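Local atomic coordinates of methyl-accepting/DNA response regulator (PDB entry 3D6W), a protein that probably binds DNA as a response regulator of a phosphorelay, the part here being its LytTR DNA-binding domain. Residues L46-S57 / R60-N70; T79-M87 / V95-R104. All coordinates share one frame; numbering follows the deposited sequence.

Contact 1. Residues L46-S57 / R60-N70. With FMT (formic acid), chain E.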
loop_
_atom_site.group_PDB
_atom_site.type_symbol
_atom_site.label_atom_id
_atom_site.label_comp_id
_atom_site.label_asym_id
_atom_site.label_seq_id
_atom_site.Cartn_x
_atom_site.Cartn_y
_atom_site.Cartn_z
ATOM N N LEU A 46 -23.883 2.251 -12.637
ATOM C CA LEU A 46 -22.607 1.704 -13.064
ATOM C C LEU A 46 -21.798 2.757 -13.790
ATOM O O LEU A 46 -20.553 2.760 -13.772
ATOM C CB LEU A 46 -22.824 0.481 -13.947
ATOM C CG LEU A 46 -23.314 -0.805 -13.281
ATOM C CD1 LEU A 46 -23.133 -1.920 -14.256
ATOM C CD2 LEU A 46 -22.607 -1.132 -11.932
ATOM N N GLN A 47 -22.515 3.681 -14.413
ATOM C CA GLN A 47 -21.878 4.806 -15.070
ATOM C C GLN A 47 -21.175 5.705 -14.036
ATOM O O GLN A 47 -20.013 6.094 -14.225
ATOM C CB GLN A 47 -22.892 5.561 -15.934
ATOM C CG GLN A 47 -22.223 6.616 -16.842
ATOM C CD GLN A 47 -23.220 7.585 -17.492
ATOM O OE1 GLN A 47 -22.921 8.209 -18.506
ATOM N NE2 GLN A 47 -24.382 7.736 -16.889
ATOM N N GLU A 48 -21.876 6.017 -12.944
ATOM C CA GLU A 48 -21.295 6.796 -11.860
ATOM C C GLU A 48 -20.118 6.091 -11.192
ATOM O O GLU A 48 -19.059 6.691 -10.982
ATOM C CB GLU A 48 -22.346 7.176 -10.838
ATOM C CG GLU A 48 -23.274 8.294 -11.407
ATOM C CD GLU A 48 -24.655 8.454 -10.721
ATOM O OE1 GLU A 48 -25.178 7.539 -10.030
ATOM O OE2 GLU A 48 -25.222 9.543 -10.940
ATOM N N PHE A 49 -20.282 4.821 -10.873
ATOM C CA PHE A 49 -19.163 4.037 -10.360
ATOM C C PHE A 49 -17.951 4.006 -11.294
ATOM O O PHE A 49 -16.832 3.987 -10.823
ATOM C CB PHE A 49 -19.597 2.607 -10.009
ATOM C CG PHE A 49 -20.160 2.469 -8.634
ATOM C CD1 PHE A 49 -19.350 2.603 -7.533
ATOM C CD2 PHE A 49 -21.495 2.194 -8.440
ATOM C CE1 PHE A 49 -19.866 2.468 -6.241
ATOM C CE2 PHE A 49 -22.009 2.053 -7.165
ATOM C CZ PHE A 49 -21.191 2.187 -6.070
ATOM N N GLU A 50 -18.146 3.996 -12.604
ATOM C CA GLU A 50 -16.994 4.029 -13.505
ATOM C C GLU A 50 -16.133 5.285 -13.336
ATOM O O GLU A 50 -14.923 5.269 -13.548
ATOM C CB GLU A 50 -17.433 3.954 -14.960
ATOM C CG GLU A 50 -17.728 2.579 -15.452
ATOM C CD GLU A 50 -17.802 2.546 -16.972
ATOM O OE1 GLU A 50 -18.935 2.688 -17.473
ATOM O OE2 GLU A 50 -16.726 2.388 -17.639
ATOM N N TYR A 51 -16.780 6.388 -13.004
ATOM C CA TYR A 51 -16.096 7.608 -12.736
ATOM C C TYR A 51 -15.324 7.494 -11.408
ATOM O O TYR A 51 -14.184 7.916 -11.309
ATOM C CB TYR A 51 -17.097 8.793 -12.720
ATOM C CG TYR A 51 -16.476 10.073 -12.158
ATOM C CD1 TYR A 51 -15.655 10.886 -12.961
ATOM C CD2 TYR A 51 -16.632 10.413 -10.817
ATOM C CE1 TYR A 51 -15.038 12.026 -12.455
ATOM C CE2 TYR A 51 -16.018 11.543 -10.295
ATOM C CZ TYR A 51 -15.220 12.360 -11.119
ATOM O OH TYR A 51 -14.631 13.513 -10.590
ATOM N N LEU A 52 -15.934 6.905 -10.390
ATOM C CA LEU A 52 -15.381 7.029 -9.046
ATOM C C LEU A 52 -14.420 5.925 -8.603
ATOM O O LEU A 52 -13.583 6.133 -7.728
ATOM C CB LEU A 52 -16.495 7.263 -8.039
ATOM C CG LEU A 52 -17.298 6.145 -7.461
ATOM C CD1 LEU A 52 -16.604 5.608 -6.187
ATOM C CD2 LEU A 52 -18.748 6.705 -7.154
ATOM N N LEU A 53 -14.515 4.780 -9.252
ATOM C CA LEU A 53 -13.711 3.643 -8.915
ATOM C C LEU A 53 -12.390 3.772 -9.627
ATOM O O LEU A 53 -12.339 4.290 -10.764
ATOM C CB LEU A 53 -14.415 2.344 -9.313
ATOM C CG LEU A 53 -15.704 1.936 -8.563
ATOM C CD1 LEU A 53 -16.349 0.795 -9.306
ATOM C CD2 LEU A 53 -15.422 1.585 -7.105
ATOM N N PRO A 54 -11.305 3.345 -8.955
ATOM C CA PRO A 54 -9.953 3.450 -9.532
ATOM C C PRO A 54 -9.785 2.657 -10.824
ATOM O O PRO A 54 -10.069 1.468 -10.878
ATOM C CB PRO A 54 -9.024 2.921 -8.424
ATOM C CG PRO A 54 -9.887 2.429 -7.339
ATOM C CD PRO A 54 -11.307 2.796 -7.589
ATOM N N LYS A 55 -9.328 3.327 -11.863
ATOM C CA LYS A 55 -9.348 2.771 -13.204
ATOM C C LYS A 55 -8.242 1.700 -13.355
ATOM O O LYS A 55 -8.274 0.887 -14.283
ATOM C CB LYS A 55 -9.289 3.915 -14.248
ATOM C CG LYS A 55 -7.881 4.398 -14.570
ATOM C CD LYS A 55 -7.832 5.764 -15.330
ATOM C CE LYS A 55 -6.439 6.029 -15.995
ATOM N NZ LYS A 55 -5.377 5.510 -15.082
ATOM N N ASP A 56 -7.319 1.645 -12.395
ATOM C CA ASP A 56 -6.277 0.600 -12.384
ATOM C C ASP A 56 -6.769 -0.795 -11.914
ATOM O O ASP A 56 -6.100 -1.804 -12.140
ATOM C CB ASP A 56 -5.055 1.060 -11.557
ATOM C CG ASP A 56 -5.341 1.196 -10.036
ATOM O OD1 ASP A 56 -6.483 1.409 -9.596
ATOM O OD2 ASP A 56 -4.385 1.135 -9.250
ATOM N N SER A 57 -7.944 -0.832 -11.283
ATOM C CA SER A 57 -8.479 -2.031 -10.649
ATOM C C SER A 57 -9.816 -2.466 -11.190
ATOM O O SER A 57 -10.089 -3.643 -11.280
ATOM C CB SER A 57 -8.642 -1.770 -9.156
ATOM O OG SER A 57 -7.591 -2.357 -8.463
ATOM N N ARG A 60 -15.502 -1.762 -16.409
ATOM C CA ARG A 60 -16.730 -2.120 -17.087
ATOM C C ARG A 60 -16.483 -3.169 -18.179
ATOM O O ARG A 60 -15.781 -2.929 -19.158
ATOM C CB ARG A 60 -17.389 -0.891 -17.703
ATOM C CG ARG A 60 -18.831 -1.131 -18.113
ATOM C CD ARG A 60 -19.778 -0.980 -16.948
ATOM N NE ARG A 60 -21.167 -0.920 -17.394
ATOM C CZ ARG A 60 -21.835 0.187 -17.718
ATOM N NH1 ARG A 60 -21.279 1.387 -17.638
ATOM N NH2 ARG A 60 -23.107 0.099 -18.076
ATOM N N CYS A 61 -17.100 -4.340 -17.995
ATOM C CA CYS A 61 -16.908 -5.464 -18.895
ATOM C C CYS A 61 -18.187 -5.960 -19.550
ATOM O O CYS A 61 -18.156 -6.886 -20.342
ATOM C CB CYS A 61 -16.220 -6.599 -18.138
ATOM S SG CYS A 61 -17.159 -7.303 -16.809
ATOM N N HIS A 62 -19.300 -5.311 -19.247
ATOM C CA HIS A 62 -20.623 -5.748 -19.667
ATOM C C HIS A 62 -21.517 -4.587 -19.281
ATOM O O HIS A 62 -21.201 -3.903 -18.338
ATOM C CB HIS A 62 -20.970 -7.001 -18.868
ATOM C CG HIS A 62 -22.215 -7.707 -19.305
ATOM N ND1 HIS A 62 -23.479 -7.212 -19.061
ATOM C CD2 HIS A 62 -22.392 -8.914 -19.891
ATOM C CE1 HIS A 62 -24.378 -8.077 -19.486
ATOM N NE2 HIS A 62 -23.749 -9.125 -19.985
ATOM N N ARG A 63 -22.626 -4.367 -19.995
ATOM C CA ARG A 63 -23.584 -3.285 -19.681
ATOM C C ARG A 63 -24.149 -3.379 -18.280
ATOM O O ARG A 63 -24.661 -2.403 -17.755
ATOM C CB ARG A 63 -24.745 -3.220 -20.707
ATOM C CG ARG A 63 -25.695 -4.422 -20.717
ATOM C CD ARG A 63 -27.004 -4.171 -21.523
ATOM N NE ARG A 63 -28.098 -4.742 -20.725
ATOM C CZ ARG A 63 -29.076 -4.057 -20.128
ATOM N NH1 ARG A 63 -29.223 -2.751 -20.295
ATOM N NH2 ARG A 63 -29.950 -4.702 -19.380
ATOM N N SER A 64 -24.059 -4.556 -17.689
ATOM C CA SER A 64 -24.596 -4.829 -16.355
ATOM C C SER A 64 -23.525 -5.118 -15.268
ATOM O O SER A 64 -23.893 -5.336 -14.114
ATOM C CB SER A 64 -25.567 -6.026 -16.462
ATOM O OG SER A 64 -26.874 -5.599 -16.892
ATOM N N PHE A 65 -22.229 -5.095 -15.611
ATOM C CA PHE A 65 -21.149 -5.454 -14.666
ATOM C C PHE A 65 -19.955 -4.551 -14.706
ATOM O O PHE A 65 -19.452 -4.202 -15.789
ATOM C CB PHE A 65 -20.616 -6.860 -14.948
ATOM C CG PHE A 65 -21.606 -7.939 -14.664
ATOM C CD1 PHE A 65 -22.481 -8.373 -15.652
ATOM C CD2 PHE A 65 -21.681 -8.511 -13.391
ATOM C CE1 PHE A 65 -23.465 -9.389 -15.361
ATOM C CE2 PHE A 65 -22.614 -9.506 -13.101
ATOM C CZ PHE A 65 -23.507 -9.947 -14.096
ATOM N N ILE A 66 -19.483 -4.193 -13.508
ATOM C CA ILE A 66 -18.124 -3.712 -13.319
ATOM C C ILE A 66 -17.348 -4.768 -12.484
ATOM O O ILE A 66 -17.807 -5.214 -11.437
ATOM C CB ILE A 66 -18.051 -2.334 -12.625
ATOM C CG1 ILE A 66 -18.723 -1.243 -13.475
ATOM C CG2 ILE A 66 -16.551 -1.989 -12.267
ATOM C CD1 ILE A 66 -18.893 0.026 -12.765
ATOM N N VAL A 67 -16.182 -5.183 -12.982
ATOM C CA VAL A 67 -15.359 -6.169 -12.284
ATOM C C VAL A 67 -14.085 -5.529 -11.666
ATOM O O VAL A 67 -13.491 -4.545 -12.215
ATOM C CB VAL A 67 -15.032 -7.391 -13.225
ATOM C CG1 VAL A 67 -13.973 -7.050 -14.269
ATOM C CG2 VAL A 67 -14.598 -8.646 -12.402
ATOM N N ASN A 68 -13.670 -6.068 -10.528
ATOM C CA ASN A 68 -12.341 -5.765 -9.946
ATOM C C ASN A 68 -11.353 -6.802 -10.455
ATOM O O ASN A 68 -11.442 -7.959 -10.091
ATOM C CB ASN A 68 -12.416 -5.834 -8.405
ATOM C CG ASN A 68 -11.183 -5.290 -7.717
ATOM O OD1 ASN A 68 -10.137 -5.229 -8.293
ATOM N ND2 ASN A 68 -11.319 -4.937 -6.451
ATOM N N VAL A 69 -10.391 -6.371 -11.263
ATOM C CA VAL A 69 -9.417 -7.285 -11.873
ATOM C C VAL A 69 -8.579 -7.990 -10.810
ATOM O O VAL A 69 -7.981 -9.040 -11.092
ATOM C CB VAL A 69 -8.496 -6.576 -12.934
ATOM C CG1 VAL A 69 -9.359 -5.724 -13.938
ATOM C CG2 VAL A 69 -7.465 -5.711 -12.275
ATOM N N ASN A 70 -8.546 -7.456 -9.582
ATOM C CA ASN A 70 -7.781 -8.102 -8.526
ATOM C C ASN A 70 -8.451 -9.292 -7.898
ATOM O O ASN A 70 -7.815 -10.040 -7.154
ATOM C CB ASN A 70 -7.379 -7.078 -7.470
ATOM C CG ASN A 70 -6.399 -6.061 -8.036
ATOM O OD1 ASN A 70 -5.274 -6.417 -8.438
ATOM N ND2 ASN A 70 -6.839 -4.810 -8.135
HETATM C C FMT E . -23.797 -5.430 -23.478
HETATM O O1 FMT E . -23.784 -6.139 -24.512
HETATM O O2 FMT E . -22.815 -5.440 -22.706
HETATM O O HOH W 1 -14.196 0.871 -17.365
HETATM O O HOH W 2 -8.814 -3.182 -5.781
#
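Leu46 and Ile66 run antiparallel past one another, Leu46 CD2 lying 4.0 Å from Ile66 CD1. Ile66 CD1 also packs against the start of helix 46-52, 3.4 Å from Leu46 O and 3.8 Å from Phe49 CB, while its CG2 branch turns to Leu53. The second Leu46 branch reaches the hairpin turn, with CD1 3.4 Å from Ser64 C. Arg60 CG lies anti to the backbone N (chi1 -165°) and the chain bends at chi2, which brings the guanidinium back to the helix. Leu46 CB covers the centre of one guanidinium face, 3.9 Å above the plane. At its edge, Arg60 NH1 makes a salt bridge of 2.7 Å to Glu50 OE1, met from above the carboxylate plane (37° out of it). Arg60 NE and NH2 donate to His62 O and Arg63 O, so carbonyls and carboxylate together fix its rotation. At the far end, Ser57 O accepts from Val69 N at 2.7 Å. A water joins Ser57 OG to Asn68 ND2, which also donates to Val21 O. The axes of helix 46-52 and strand 65-68 approach to 9.4 Å at 29°, evidence of a helix laid on an antiparallel sheet, here the five-stranded sheet of the LytTR domain.

Contact 2. Residues T79-M87 / V95-R104. With FMT (formic acid), chain E.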
loop_
_atom_site.group_PDB
_atom_site.type_symbol
_atom_site.label_atom_id
_atom_site.label_comp_id
_atom_site.label_asym_id
_atom_site.label_seq_id
_atom_site.Cartn_x
_atom_site.Cartn_y
_atom_site.Cartn_z
ATOM N N THR A 79 -16.616 -18.257 -25.740
ATOM C CA THR A 79 -17.088 -18.340 -27.100
ATOM C C THR A 79 -16.128 -17.492 -27.950
ATOM O O THR A 79 -15.138 -16.948 -27.456
ATOM C CB THR A 79 -18.537 -17.827 -27.215
ATOM O OG1 THR A 79 -18.552 -16.394 -27.243
ATOM C CG2 THR A 79 -19.387 -18.344 -26.050
ATOM N N HIS A 80 -16.405 -17.379 -29.237
ATOM C CA HIS A 80 -15.480 -16.686 -30.122
ATOM C C HIS A 80 -15.572 -15.164 -29.965
ATOM O O HIS A 80 -14.628 -14.449 -30.302
ATOM C CB HIS A 80 -15.756 -17.101 -31.568
ATOM C CG HIS A 80 -17.131 -16.737 -32.050
ATOM N ND1 HIS A 80 -17.373 -15.622 -32.844
ATOM C CD2 HIS A 80 -18.336 -17.333 -31.850
ATOM C CE1 HIS A 80 -18.671 -15.555 -33.109
ATOM N NE2 HIS A 80 -19.278 -16.581 -32.518
ATOM N N SER A 81 -16.700 -14.667 -29.426
ATOM C CA SER A 81 -16.933 -13.198 -29.282
ATOM C C SER A 81 -16.905 -12.631 -27.825
ATOM O O SER A 81 -16.861 -11.436 -27.639
ATOM C CB SER A 81 -18.266 -12.846 -29.927
ATOM O OG SER A 81 -19.273 -13.699 -29.404
ATOM N N THR A 82 -16.928 -13.496 -26.815
ATOM C CA THR A 82 -17.045 -13.094 -25.407
ATOM C C THR A 82 -15.931 -13.727 -24.557
ATOM O O THR A 82 -15.223 -14.657 -25.012
ATOM C CB THR A 82 -18.380 -13.592 -24.797
ATOM O OG1 THR A 82 -18.418 -15.003 -24.926
ATOM C CG2 THR A 82 -19.598 -13.010 -25.472
ATOM N N PHE A 83 -15.798 -13.234 -23.311
ATOM C CA PHE A 83 -15.018 -13.914 -22.253
ATOM C C PHE A 83 -15.903 -14.246 -21.077
ATOM O O PHE A 83 -16.979 -13.704 -20.895
ATOM C CB PHE A 83 -13.828 -13.070 -21.763
ATOM C CG PHE A 83 -12.896 -12.612 -22.865
ATOM C CD1 PHE A 83 -11.957 -13.488 -23.414
ATOM C CD2 PHE A 83 -12.948 -11.300 -23.347
ATOM C CE1 PHE A 83 -11.105 -13.076 -24.420
ATOM C CE2 PHE A 83 -12.079 -10.880 -24.346
ATOM C CZ PHE A 83 -11.168 -11.778 -24.886
ATOM N N LEU A 84 -15.420 -15.158 -20.268
ATOM C CA LEU A 84 -16.070 -15.477 -19.041
ATOM C C LEU A 84 -14.979 -15.391 -18.003
ATOM O O LEU A 84 -13.872 -15.916 -18.223
ATOM C CB LEU A 84 -16.639 -16.895 -19.126
ATOM C CG LEU A 84 -17.695 -17.350 -18.180
ATOM C CD1 LEU A 84 -18.710 -16.212 -17.910
ATOM C CD2 LEU A 84 -18.330 -18.641 -18.797
ATOM N N LEU A 85 -15.269 -14.687 -16.905
ATOM C CA LEU A 85 -14.296 -14.453 -15.846
ATOM C C LEU A 85 -14.589 -15.395 -14.709
ATOM O O LEU A 85 -15.667 -15.434 -14.161
ATOM C CB LEU A 85 -14.352 -12.994 -15.349
ATOM C CG LEU A 85 -14.357 -11.908 -16.436
ATOM C CD1 LEU A 85 -14.366 -10.495 -15.842
ATOM C CD2 LEU A 85 -13.209 -12.136 -17.411
ATOM N N SER A 86 -13.584 -16.155 -14.349
ATOM C CA SER A 86 -13.588 -16.969 -13.152
ATOM C C SER A 86 -13.100 -16.109 -12.006
ATOM O O SER A 86 -11.954 -15.658 -12.032
ATOM C CB SER A 86 -12.606 -18.144 -13.368
ATOM O OG SER A 86 -12.788 -19.194 -12.426
HETATM N N MSE A 87 -13.955 -15.878 -11.008
HETATM C CA MSE A 87 -13.585 -15.092 -9.864
HETATM C C MSE A 87 -12.923 -15.972 -8.789
HETATM O O MSE A 87 -13.068 -17.193 -8.830
HETATM C CB MSE A 87 -14.780 -14.330 -9.302
HETATM C CG MSE A 87 -15.554 -13.523 -10.312
HETATM SE SE MSE A 87 -14.544 -12.204 -11.299
HETATM C CE MSE A 87 -14.156 -11.065 -9.839
ATOM N N VAL A 95 -17.940 -11.144 -19.858
ATOM C CA VAL A 95 -17.535 -10.017 -20.675
ATOM C C VAL A 95 -18.313 -10.155 -21.992
ATOM O O VAL A 95 -18.125 -11.119 -22.739
ATOM C CB VAL A 95 -15.979 -9.963 -20.932
ATOM C CG1 VAL A 95 -15.603 -8.643 -21.572
ATOM C CG2 VAL A 95 -15.187 -10.202 -19.641
ATOM N N SER A 96 -19.200 -9.202 -22.267
ATOM C CA SER A 96 -20.029 -9.286 -23.418
ATOM C C SER A 96 -19.245 -8.977 -24.682
ATOM O O SER A 96 -18.161 -8.361 -24.653
ATOM C CB SER A 96 -21.217 -8.358 -23.272
ATOM O OG SER A 96 -20.879 -6.989 -23.223
ATOM N N GLN A 97 -19.790 -9.437 -25.801
ATOM C CA GLN A 97 -19.274 -9.156 -27.125
ATOM C C GLN A 97 -18.999 -7.689 -27.375
ATOM O O GLN A 97 -18.082 -7.367 -28.107
ATOM C CB GLN A 97 -20.265 -9.632 -28.188
ATOM C CG GLN A 97 -19.964 -9.201 -29.620
ATOM C CD GLN A 97 -20.808 -10.009 -30.595
ATOM O OE1 GLN A 97 -20.293 -10.631 -31.544
ATOM N NE2 GLN A 97 -22.122 -10.038 -30.343
ATOM N N SER A 98 -19.799 -6.810 -26.787
ATOM C CA SER A 98 -19.715 -5.421 -27.094
ATOM C C SER A 98 -18.613 -4.713 -26.273
ATOM O O SER A 98 -18.080 -3.673 -26.697
ATOM C CB SER A 98 -21.099 -4.785 -26.978
ATOM O OG SER A 98 -21.209 -3.920 -25.885
ATOM N N TYR A 99 -18.251 -5.307 -25.137
ATOM C CA TYR A 99 -17.136 -4.856 -24.308
ATOM C C TYR A 99 -15.835 -5.660 -24.475
ATOM O O TYR A 99 -14.791 -5.286 -23.933
ATOM C CB TYR A 99 -17.548 -4.917 -22.843
ATOM C CG TYR A 99 -18.423 -3.770 -22.439
ATOM C CD1 TYR A 99 -19.786 -3.788 -22.689
ATOM C CD2 TYR A 99 -17.886 -2.648 -21.844
ATOM C CE1 TYR A 99 -20.572 -2.747 -22.308
ATOM C CE2 TYR A 99 -18.665 -1.647 -21.453
ATOM C CZ TYR A 99 -19.996 -1.692 -21.674
ATOM O OH TYR A 99 -20.755 -0.626 -21.308
ATOM N N ALA A 100 -15.888 -6.751 -25.217
ATOM C CA ALA A 100 -14.772 -7.681 -25.240
ATOM C C ALA A 100 -13.460 -7.038 -25.744
ATOM O O ALA A 100 -12.401 -7.332 -25.197
ATOM C CB ALA A 100 -15.150 -8.959 -26.026
ATOM N N SER A 101 -13.515 -6.141 -26.748
ATOM C CA SER A 101 -12.266 -5.482 -27.238
ATOM C C SER A 101 -11.672 -4.498 -26.278
ATOM O O SER A 101 -10.461 -4.477 -26.093
ATOM C CB SER A 101 -12.460 -4.766 -28.577
ATOM O OG SER A 101 -12.870 -5.727 -29.544
ATOM N N TYR A 102 -12.535 -3.679 -25.689
ATOM C CA TYR A 102 -12.155 -2.713 -24.665
ATOM C C TYR A 102 -11.563 -3.487 -23.512
ATOM O O TYR A 102 -10.476 -3.181 -23.061
ATOM C CB TYR A 102 -13.389 -1.877 -24.266
ATOM C CG TYR A 102 -13.272 -0.986 -23.058
ATOM C CD1 TYR A 102 -12.669 0.258 -23.123
ATOM C CD2 TYR A 102 -13.830 -1.388 -21.834
ATOM C CE1 TYR A 102 -12.584 1.060 -21.970
ATOM C CE2 TYR A 102 -13.766 -0.610 -20.698
ATOM C CZ TYR A 102 -13.164 0.611 -20.761
ATOM O OH TYR A 102 -13.112 1.342 -19.581
ATOM N N PHE A 103 -12.235 -4.554 -23.083
ATOM C CA PHE A 103 -11.723 -5.333 -21.967
ATOM C C PHE A 103 -10.299 -5.842 -22.250
ATOM O O PHE A 103 -9.409 -5.617 -21.469
ATOM C CB PHE A 103 -12.682 -6.490 -21.627
ATOM C CG PHE A 103 -12.267 -7.303 -20.436
ATOM C CD1 PHE A 103 -12.567 -6.872 -19.138
ATOM C CD2 PHE A 103 -11.562 -8.476 -20.592
ATOM C CE1 PHE A 103 -12.216 -7.608 -18.046
ATOM C CE2 PHE A 103 -11.187 -9.225 -19.511
ATOM C CZ PHE A 103 -11.527 -8.807 -18.230
ATOM N N ARG A 104 -10.081 -6.536 -23.356
ATOM C CA ARG A 104 -8.764 -7.126 -23.600
ATOM C C ARG A 104 -7.674 -6.097 -23.885
ATOM O O ARG A 104 -6.514 -6.303 -23.537
ATOM C CB ARG A 104 -8.831 -8.177 -24.709
ATOM C CG ARG A 104 -8.807 -7.638 -26.105
ATOM C CD ARG A 104 -8.962 -8.723 -27.144
ATOM N NE ARG A 104 -7.964 -9.767 -26.964
ATOM C CZ ARG A 104 -8.063 -11.024 -27.394
ATOM N NH1 ARG A 104 -9.125 -11.453 -28.050
ATOM N NH2 ARG A 104 -7.095 -11.876 -27.130
HETATM C C FMT E . -23.797 -5.430 -23.478
HETATM O O1 FMT E . -23.784 -6.139 -24.512
HETATM O O2 FMT E . -22.815 -5.440 -22.706
#
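Val95 N donates to Phe83 O at 2.9 Å, with 166° at the hydrogen, and Phe83 N returns the bond to Val95 O at 3.2 Å. The two bonds make Phe83 and Val95 an antiparallel hydrogen-bonded pair. Their side chains leave on the same face of the sheet, where Phe83 CB lies 3.8 Å from Val95 CG2. With CG opposite the carbonyl carbon (chi1 -54°), the Phe83 ring extends to helix 100-104, bringing CE2 to 4.0 Å from Ala100 CB. Ala100 O lies at the ring edge, in its plane. Further along the helix, Phe83 CZ stands over one face of the Arg104 guanidinium, offset toward its rim, with Arg104 NH1 3.8 Å away and the two planes 77° apart. The charge thus meets the ring at its edge; Arg104 NE donates to Phe109 O. Val95 CG2 stands over the centre of a Phe103 face, 3.9 Å above its plane, and meets Leu85 CD2 at 3.6 Å. The chemistry implies a division of labour: paired backbone bonds fix the strand register, whereas apolar packing holds the helix against the sheet face carrying Phe83, Leu85 and Val95, bordered by polar Arg104 and by Ser81 CB against Gln97 OE1 (3.4 Å).

Contacts 1 and 2 follow one another along the chain, with centres 14 Å apart, and they meet at the strand that holds Arg60 and Cys61. Cys61 O lies 3.2 Å from Ser96 N, a probable hydrogen bond, and Arg60 CG packs 3.4 Å from Tyr99 CE2. A formic acid, probably from the crystallisation liquor, straddles the same seam: Arg63 N donates to its O2 at 2.9 Å, and Ser96 OG also hydrogen-bonds to that O2. Ile72 and Asp88 have been seen to bind magnesium in this protein, though none is bound to this chain in the model. The side chains of Val67 and Leu85 each lie about 4 Å from that of Ile72, and a magnesium ion lies about 6 Å from the Asn70 side chain.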